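Local coordinates for protein zinc chaperone AztD (Citrobacter koseri, PDB 6CMK) that acts as a periplasmic zinc chaperone, a beta-propeller protein that binds zinc and hands one ion directly to the solute-binding protein AztC, at residues F80-A93 and K113-F127. Residues are numbered along the deposited sequence; the frame is centred on the assembly and turned at random.
Sequences FAIQGSAGVVSTIA and KLLPLELTGKKPGHF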
ATOM      1  N   PHE B  80      -8.471   5.657  17.226  1.00 15.40           N
ATOM      2  CA  PHE B  80      -8.746   5.179  18.574  1.00 16.91           C
ATOM      3  C   PHE B  80      -8.318   6.229  19.587  1.00 15.12           C
ATOM      4  O   PHE B  80      -7.255   6.840  19.456  1.00 17.25           O
ATOM      5  CB  PHE B  80      -8.051   3.841  18.825  1.00 16.74           C
ATOM      6  CG  PHE B  80      -8.650   2.716  18.027  1.00 19.58           C
ATOM      7  CD1 PHE B  80      -8.297   2.529  16.709  1.00 24.39           C
ATOM      8  CD2 PHE B  80      -9.591   1.873  18.585  1.00 28.64           C
ATOM      9  CE1 PHE B  80      -8.861   1.501  15.962  1.00 24.05           C
ATOM     10  CE2 PHE B  80     -10.159   0.848  17.846  1.00 32.71           C
ATOM     11  CZ  PHE B  80      -9.789   0.667  16.531  1.00 27.31           C
ATOM     12  N   ALA B  81      -9.178   6.450  20.575  1.00 17.37           N
ATOM     13  CA  ALA B  81      -8.995   7.489  21.583  1.00 17.30           C
ATOM     14  C   ALA B  81      -8.859   6.786  22.931  1.00 16.30           C
ATOM     15  O   ALA B  81      -9.855   6.351  23.523  1.00 17.58           O
ATOM     16  CB  ALA B  81     -10.159   8.477  21.561  1.00 20.70           C
ATOM     17  N   ILE B  82      -7.621   6.658  23.392  1.00 16.63           N
ATOM     18  CA  ILE B  82      -7.301   5.923  24.606  1.00 17.50           C
ATOM     19  C   ILE B  82      -7.407   6.893  25.776  1.00 21.34           C
ATOM     20  O   ILE B  82      -6.708   7.914  25.814  1.00 19.12           O
ATOM     21  CB  ILE B  82      -5.898   5.296  24.522  1.00 18.23           C
ATOM     22  CG1 ILE B  82      -5.840   4.159  23.493  1.00 20.29           C
ATOM     23  CG2 ILE B  82      -5.494   4.720  25.877  1.00 21.46           C
ATOM     24  CD1 ILE B  82      -5.805   4.568  22.022  1.00 18.65           C
ATOM     25  N   GLN B  83      -8.269   6.565  26.741  1.00 19.17           N
ATOM     26  CA  GLN B  83      -8.571   7.430  27.883  1.00 21.97           C
ATOM     27  C   GLN B  83      -8.144   6.718  29.167  1.00 21.30           C
ATOM     28  O   GLN B  83      -8.948   6.076  29.844  1.00 21.79           O
ATOM     29  CB  GLN B  83     -10.050   7.776  27.876  1.00 18.66           C
ATOM     30  CG  GLN B  83     -10.476   8.511  26.611  1.00 22.89           C
ATOM     31  CD  GLN B  83     -11.921   8.269  26.241  1.00 23.75           C
ATOM     32  OE1 GLN B  83     -12.826   8.634  26.977  1.00 22.32           O
ATOM     33  NE2 GLN B  83     -12.141   7.634  25.089  1.00 19.32           N
ATOM     34  N   GLY B  84      -6.864   6.856  29.506  1.00 22.58           N
ATOM     35  CA  GLY B  84      -6.301   6.073  30.595  1.00 19.83           C
ATOM     36  C   GLY B  84      -7.022   6.281  31.911  1.00 25.43           C
ATOM     37  O   GLY B  84      -7.301   5.319  32.632  1.00 29.29           O
ATOM     38  N   SER B  85      -7.348   7.532  32.237  1.00 25.59           N
ATOM     39  CA  SER B  85      -7.974   7.822  33.521  1.00 28.42           C
ATOM     40  C   SER B  85      -9.448   7.448  33.553  1.00 27.81           C
ATOM     41  O   SER B  85     -10.011   7.300  34.642  1.00 33.76           O
ATOM     42  CB  SER B  85      -7.822   9.305  33.867  1.00 30.14           C
ATOM     43  OG  SER B  85      -8.478  10.133  32.923  1.00 29.54           O
ATOM     44  N   ALA B  86     -10.081   7.284  32.394  1.00 25.25           N
ATOM     45  CA  ALA B  86     -11.500   6.973  32.327  1.00 27.72           C
ATOM     46  C   ALA B  86     -11.779   5.487  32.151  1.00 28.02           C
ATOM     47  O   ALA B  86     -12.944   5.087  32.217  1.00 26.26           O
ATOM     48  CB  ALA B  86     -12.150   7.754  31.182  1.00 26.36           C
ATOM     49  N   GLY B  87     -10.750   4.671  31.924  1.00 23.97           N
ATOM     50  CA  GLY B  87     -10.932   3.235  31.803  1.00 23.36           C
ATOM     51  C   GLY B  87     -11.575   2.781  30.512  1.00 21.12           C
ATOM     52  O   GLY B  87     -12.245   1.743  30.493  1.00 23.76           O
ATOM     53  N   VAL B  88     -11.383   3.517  29.419  1.00 19.57           N
ATOM     54  CA  VAL B  88     -12.100   3.215  28.187  1.00 22.38           C
ATOM     55  C   VAL B  88     -11.250   3.625  27.000  1.00 23.37           C
ATOM     56  O   VAL B  88     -10.441   4.551  27.080  1.00 18.38           O
ATOM     57  CB  VAL B  88     -13.469   3.934  28.147  1.00 24.80           C
ATOM     58  CG1 VAL B  88     -13.274   5.444  28.086  1.00 32.61           C
ATOM     59  CG2 VAL B  88     -14.312   3.440  26.982  1.00 36.85           C
ATOM     60  N   VAL B  89     -11.454   2.931  25.888  1.00 18.21           N
ATOM     61  CA  VAL B  89     -10.928   3.335  24.590  1.00 17.53           C
ATOM     62  C   VAL B  89     -12.130   3.502  23.673  1.00 20.21           C
ATOM     63  O   VAL B  89     -12.941   2.578  23.534  1.00 21.65           O
ATOM     64  CB  VAL B  89      -9.933   2.310  24.021  1.00 16.20           C
ATOM     65  CG1 VAL B  89      -9.323   2.816  22.721  1.00 19.39           C
ATOM     66  CG2 VAL B  89      -8.851   1.990  25.045  1.00 20.03           C
ATOM     67  N   SER B  90     -12.267   4.687  23.087  1.00 18.03           N
ATOM     68  CA  SER B  90     -13.333   4.978  22.143  1.00 18.07           C
ATOM     69  C   SER B  90     -12.793   4.841  20.733  1.00 17.86           C
ATOM     70  O   SER B  90     -11.586   4.913  20.502  1.00 20.98           O
ATOM     71  CB  SER B  90     -13.891   6.390  22.334  1.00 22.88           C
ATOM     72  OG  SER B  90     -14.447   6.556  23.619  1.00 23.21           O
ATOM     73  N   THR B  91     -13.708   4.652  19.788  1.00 17.64           N
ATOM     74  CA  THR B  91     -13.337   4.382  18.408  1.00 16.10           C
ATOM     75  C   THR B  91     -14.114   5.298  17.482  1.00 15.72           C
ATOM     76  O   THR B  91     -15.332   5.445  17.614  1.00 15.63           O
ATOM     77  CB  THR B  91     -13.597   2.920  18.069  1.00 25.83           C
ATOM     78  OG1 THR B  91     -15.003   2.694  17.960  1.00 46.13           O
ATOM     79  CG2 THR B  91     -13.043   2.054  19.172  1.00 24.38           C
ATOM     80  N   ILE B  92     -13.401   5.896  16.535  1.00 20.86           N
ATOM     81  CA  ILE B  92     -13.945   6.859  15.589  1.00 17.51           C
ATOM     82  C   ILE B  92     -13.730   6.314  14.184  1.00 18.55           C
ATOM     83  O   ILE B  92     -12.622   5.881  13.843  1.00 17.79           O
ATOM     84  CB  ILE B  92     -13.263   8.232  15.751  1.00 17.76           C
ATOM     85  CG1 ILE B  92     -13.618   8.857  17.101  1.00 21.11           C
ATOM     86  CG2 ILE B  92     -13.646   9.182  14.612  1.00 21.12           C
ATOM     87  CD1 ILE B  92     -12.704  10.018  17.499  1.00 23.69           C
ATOM     88  N   ALA B  93     -14.780   6.344  13.368  1.00 16.36           N
ATOM     89  CA  ALA B  93     -14.616   6.114  11.938  1.00 15.57           C
ATOM     90  C   ALA B  93     -14.195   7.428  11.299  1.00 14.59           C
ATOM     91  O   ALA B  93     -14.917   8.428  11.375  1.00 17.19           O
ATOM     92  CB  ALA B  93     -15.900   5.585  11.307  1.00 19.69           C
ATOM     93  N   LYS B 113     -17.489   9.726  12.396  1.00 22.75           N
ATOM     94  CA  LYS B 113     -18.498   9.372  13.383  1.00 23.86           C
ATOM     95  C   LYS B 113     -17.901   8.542  14.510  1.00 20.08           C
ATOM     96  O   LYS B 113     -16.912   7.821  14.336  1.00 20.55           O
ATOM     97  CB  LYS B 113     -19.670   8.624  12.732  1.00 39.20           C
ATOM     98  CG  LYS B 113     -19.330   7.261  12.161  1.00 42.58           C
ATOM     99  CD  LYS B 113     -20.534   6.656  11.453  1.00 62.20           C
ATOM    100  CE  LYS B 113     -20.139   5.495  10.550  1.00 89.59           C
ATOM    101  NZ  LYS B 113     -19.380   5.935   9.345  1.00103.40           N
ATOM    102  N   LEU B 114     -18.518   8.668  15.677  1.00 18.26           N
ATOM    103  CA  LEU B 114     -18.173   7.825  16.809  1.00 18.07           C
ATOM    104  C   LEU B 114     -18.778   6.449  16.589  1.00 28.15           C
ATOM    105  O   LEU B 114     -19.982   6.326  16.348  1.00 34.29           O
ATOM    106  CB  LEU B 114     -18.703   8.430  18.107  1.00 23.40           C
ATOM    107  CG  LEU B 114     -17.728   9.031  19.114  1.00 35.76           C
ATOM    108  CD1 LEU B 114     -18.527   9.584  20.282  1.00 38.52           C
ATOM    109  CD2 LEU B 114     -16.716   8.015  19.605  1.00 27.63           C
ATOM    110  N   LEU B 115     -17.949   5.430  16.652  1.00 22.88           N
ATOM    111  CA  LEU B 115     -18.446   4.078  16.494  1.00 20.03           C
ATOM    112  C   LEU B 115     -18.919   3.533  17.830  1.00 17.63           C
ATOM    113  O   LEU B 115     -18.561   4.054  18.895  1.00 23.54           O
ATOM    114  CB  LEU B 115     -17.358   3.186  15.915  1.00 16.65           C
ATOM    115  CG  LEU B 115     -17.049   3.436  14.439  1.00 20.81           C
ATOM    116  CD1 LEU B 115     -15.752   2.752  14.055  1.00 28.01           C
ATOM    117  CD2 LEU B 115     -18.194   2.983  13.534  1.00 29.68           C
ATOM    118  N   PRO B 116     -19.760   2.493  17.808  1.00 23.14           N
ATOM    119  CA  PRO B 116     -20.226   1.912  19.076  1.00 24.16           C
ATOM    120  C   PRO B 116     -19.154   1.135  19.819  1.00 21.08           C
ATOM    121  O   PRO B 116     -19.308   0.912  21.028  1.00 22.53           O
ATOM    122  CB  PRO B 116     -21.381   0.996  18.644  1.00 25.52           C
ATOM    123  CG  PRO B 116     -21.089   0.665  17.218  1.00 22.14           C
ATOM    124  CD  PRO B 116     -20.429   1.889  16.641  1.00 21.42           C
ATOM    125  N   LEU B 117     -18.086   0.712  19.144  1.00 22.50           N
ATOM    126  CA  LEU B 117     -17.048  -0.063  19.809  1.00 24.52           C
ATOM    127  C   LEU B 117     -16.376   0.762  20.894  1.00 23.25           C
ATOM    128  O   LEU B 117     -15.794   1.819  20.618  1.00 24.33           O
ATOM    129  CB  LEU B 117     -15.995  -0.548  18.815  1.00 27.03           C
ATOM    130  CG  LEU B 117     -14.820  -1.269  19.496  1.00 25.96           C
ATOM    131  CD1 LEU B 117     -15.265  -2.624  19.994  1.00 30.02           C
ATOM    132  CD2 LEU B 117     -13.664  -1.456  18.558  1.00 31.55           C
ATOM    133  N   GLU B 118     -16.432   0.248  22.118  1.00 23.37           N
ATOM    134  CA  GLU B 118     -15.626   0.729  23.228  1.00 20.65           C
ATOM    135  C   GLU B 118     -14.883  -0.454  23.825  1.00 25.37           C
ATOM    136  O   GLU B 118     -15.436  -1.551  23.931  1.00 27.88           O
ATOM    137  CB  GLU B 118     -16.467   1.379  24.321  1.00 25.44           C
ATOM    138  CG  GLU B 118     -17.149   2.671  23.946  1.00 30.47           C
ATOM    139  CD  GLU B 118     -17.840   3.300  25.143  1.00 40.31           C
ATOM    140  OE1 GLU B 118     -17.971   2.613  26.177  1.00 42.58           O
ATOM    141  OE2 GLU B 118     -18.240   4.477  25.055  1.00 32.49           O
ATOM    142  N   LEU B 119     -13.637  -0.225  24.213  1.00 20.23           N
ATOM    143  CA  LEU B 119     -12.853  -1.188  24.971  1.00 20.67           C
ATOM    144  C   LEU B 119     -12.723  -0.668  26.391  1.00 20.28           C
ATOM    145  O   LEU B 119     -12.259   0.456  26.596  1.00 24.70           O
ATOM    146  CB  LEU B 119     -11.463  -1.377  24.361  1.00 21.62           C
ATOM    147  CG  LEU B 119     -11.416  -1.585  22.849  1.00 22.31           C
ATOM    148  CD1 LEU B 119      -9.975  -1.673  22.381  1.00 24.77           C
ATOM    149  CD2 LEU B 119     -12.196  -2.838  22.481  1.00 22.67           C
ATOM    150  N   THR B 120     -13.104  -1.485  27.368  1.00 22.69           N
ATOM    151  CA  THR B 120     -13.085  -1.051  28.756  1.00 21.31           C
ATOM    152  C   THR B 120     -12.162  -1.922  29.590  1.00 25.24           C
ATOM    153  O   THR B 120     -12.038  -3.131  29.364  1.00 22.84           O
ATOM    154  CB  THR B 120     -14.488  -1.056  29.360  1.00 30.81           C
ATOM    155  OG1 THR B 120     -14.999  -2.393  29.371  1.00 36.60           O
ATOM    156  CG2 THR B 120     -15.402  -0.166  28.538  1.00 29.25           C
ATOM    157  N   GLY B 121     -11.494  -1.273  30.528  1.00 22.73           N
ATOM    158  CA  GLY B 121     -10.613  -1.937  31.462  1.00 22.56           C
ATOM    159  C   GLY B 121      -9.816  -0.888  32.193  1.00 23.57           C
ATOM    160  O   GLY B 121      -9.796   0.291  31.823  1.00 27.09           O
ATOM    161  N   LYS B 122      -9.147  -1.331  33.249  1.00 25.68           N
ATOM    162  CA  LYS B 122      -8.420  -0.406  34.106  1.00 24.75           C
ATOM    163  C   LYS B 122      -7.151   0.093  33.424  1.00 27.40           C
ATOM    164  O   LYS B 122      -6.299  -0.701  33.013  1.00 25.92           O
ATOM    165  CB  LYS B 122      -8.090  -1.083  35.434  1.00 25.52           C
ATOM    166  CG  LYS B 122      -9.328  -1.282  36.309  1.00 52.70           C
ATOM    167  CD  LYS B 122      -9.133  -2.320  37.416  1.00 57.41           C
ATOM    168  CE  LYS B 122      -9.680  -3.692  37.011  1.00 47.24           C
ATOM    169  NZ  LYS B 122     -10.172  -4.504  38.163  1.00 61.96           N
ATOM    170  N   LYS B 123      -7.036   1.420  33.306  1.00 23.28           N
ATOM    171  CA  LYS B 123      -5.850   2.120  32.806  1.00 22.29           C
ATOM    172  C   LYS B 123      -5.410   1.648  31.420  1.00 21.81           C
ATOM    173  O   LYS B 123      -4.296   1.123  31.264  1.00 23.35           O
ATOM    174  CB  LYS B 123      -4.690   1.966  33.797  1.00 28.47           C
ATOM    175  CG  LYS B 123      -4.807   2.878  35.014  1.00 42.35           C
ATOM    176  CD  LYS B 123      -3.656   2.680  35.996  1.00 60.06           C
ATOM    177  CE  LYS B 123      -4.078   1.853  37.203  1.00 71.39           C
ATOM    178  NZ  LYS B 123      -5.125   2.533  38.019  1.00 78.43           N
ATOM    179  N   PRO B 124      -6.225   1.830  30.385  1.00 24.64           N
ATOM    180  CA  PRO B 124      -5.751   1.493  29.039  1.00 20.91           C
ATOM    181  C   PRO B 124      -4.458   2.235  28.742  1.00 21.74           C
ATOM    182  O   PRO B 124      -4.297   3.409  29.091  1.00 22.93           O
ATOM    183  CB  PRO B 124      -6.901   1.931  28.127  1.00 24.33           C
ATOM    184  CG  PRO B 124      -7.681   2.905  28.916  1.00 23.34           C
ATOM    185  CD  PRO B 124      -7.558   2.453  30.353  1.00 25.31           C
ATOM    186  N   GLY B 125      -3.513   1.513  28.150  1.00 22.86           N
ATOM    187  CA  GLY B 125      -2.213   2.056  27.836  1.00 19.88           C
ATOM    188  C   GLY B 125      -1.895   1.922  26.365  1.00 18.77           C
ATOM    189  O   GLY B 125      -2.625   2.454  25.529  1.00 21.18           O
ATOM    190  N   HIS B 126      -0.840   1.178  26.035  1.00 20.44           N
ATOM    191  CA  HIS B 126      -0.325   1.172  24.671  1.00 19.26           C
ATOM    192  C   HIS B 126      -1.275   0.488  23.701  1.00 17.00           C
ATOM    193  O   HIS B 126      -1.834  -0.575  23.978  1.00 17.52           O
ATOM    194  CB  HIS B 126       1.045   0.505  24.623  1.00 22.20           C
ATOM    195  CG  HIS B 126       2.145   1.386  25.128  1.00 45.96           C
ATOM    196  ND1 HIS B 126       3.112   1.914  24.302  1.00 52.08           N
ATOM    197  CD2 HIS B 126       2.408   1.861  26.368  1.00 54.33           C
ATOM    198  CE1 HIS B 126       3.935   2.663  25.015  1.00 55.55           C
ATOM    199  NE2 HIS B 126       3.530   2.647  26.272  1.00 51.52           N
ATOM    200  N   PHE B 127      -1.448   1.127  22.554  1.00 17.52           N
ATOM    201  CA  PHE B 127      -2.273   0.641  21.461  1.00 16.64           C
ATOM    202  C   PHE B 127      -1.352   0.305  20.301  1.00 16.15           C
ATOM    203  O   PHE B 127      -0.465   1.096  19.965  1.00 15.88           O
ATOM    204  CB  PHE B 127      -3.290   1.714  21.060  1.00 18.06           C
ATOM    205  CG  PHE B 127      -4.032   1.423  19.791  1.00 16.22           C
ATOM    206  CD1 PHE B 127      -3.485   1.744  18.557  1.00 16.09           C
ATOM    207  CD2 PHE B 127      -5.306   0.875  19.832  1.00 23.63           C
ATOM    208  CE1 PHE B 127      -4.182   1.484  17.397  1.00 16.54           C
ATOM    209  CE2 PHE B 127      -6.004   0.625  18.664  1.00 21.18           C
ATOM    210  CZ  PHE B 127      -5.443   0.932  17.452  1.00 18.73           C
TER
HETATM  211  O   HOH W   1      -8.592   3.557  34.369  1.00 33.57           O
HETATM  212  O   HOH W   2     -17.060   5.864  23.121  1.00 31.18           O
HETATM  213  O   HOH W   3     -16.521   4.470  20.726  1.00 19.43           O
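Thr91 meets the 113-120 strand where that edge strand breaks, at the corner made by Pro116. Its CB lies 3.5 Å from Leu117 O, and both branches meet that same oxygen. OG1, held between the backbone N and the carbonyl carbon (chi1 72°), gives its proton to Leu117 O at 2.9 Å, in the carbonyl plane and on a lone pair; it also presses on Leu115 CB. CG2 lies close to Leu117 O as well (3.1 Å) and reaches Leu117 CD2 at 3.6 Å. Thr91 O still takes a backbone bond from Leu115 N (2.8 Å), while a water accepts from Thr91 N and lies within bonding distance of Leu115 O and Leu117 O. Ordinary antiparallel pairing holds on both sides of the break: Val89 with Leu119 toward one end, Ala93 with Lys113 toward the other.

Past the turn at Gly121, the chain leaves this sheet and enters strand 124-130, an outermost strand of the next, which packs against Phe80, Ile82 and Val89. Pro124 wedges its ring into the hairpin end, CB against Val89 CG2 (3.6 Å) and Ile82 CG2, CG near Gln83 O. Farther along, the Phe127 ring sets CE2 3.4 Å from Phe80 CG, over one face of the Phe80 ring; the planes are inclined at 32°. Ile134 touches both phenylalanines.

Backbone bonds thus dominate within one propeller blade, apolar contacts between the two. His126, between Pro124 and Phe127, binds zinc through NE2 with His169 and His216, so the blade-to-blade packing flanks the metal site.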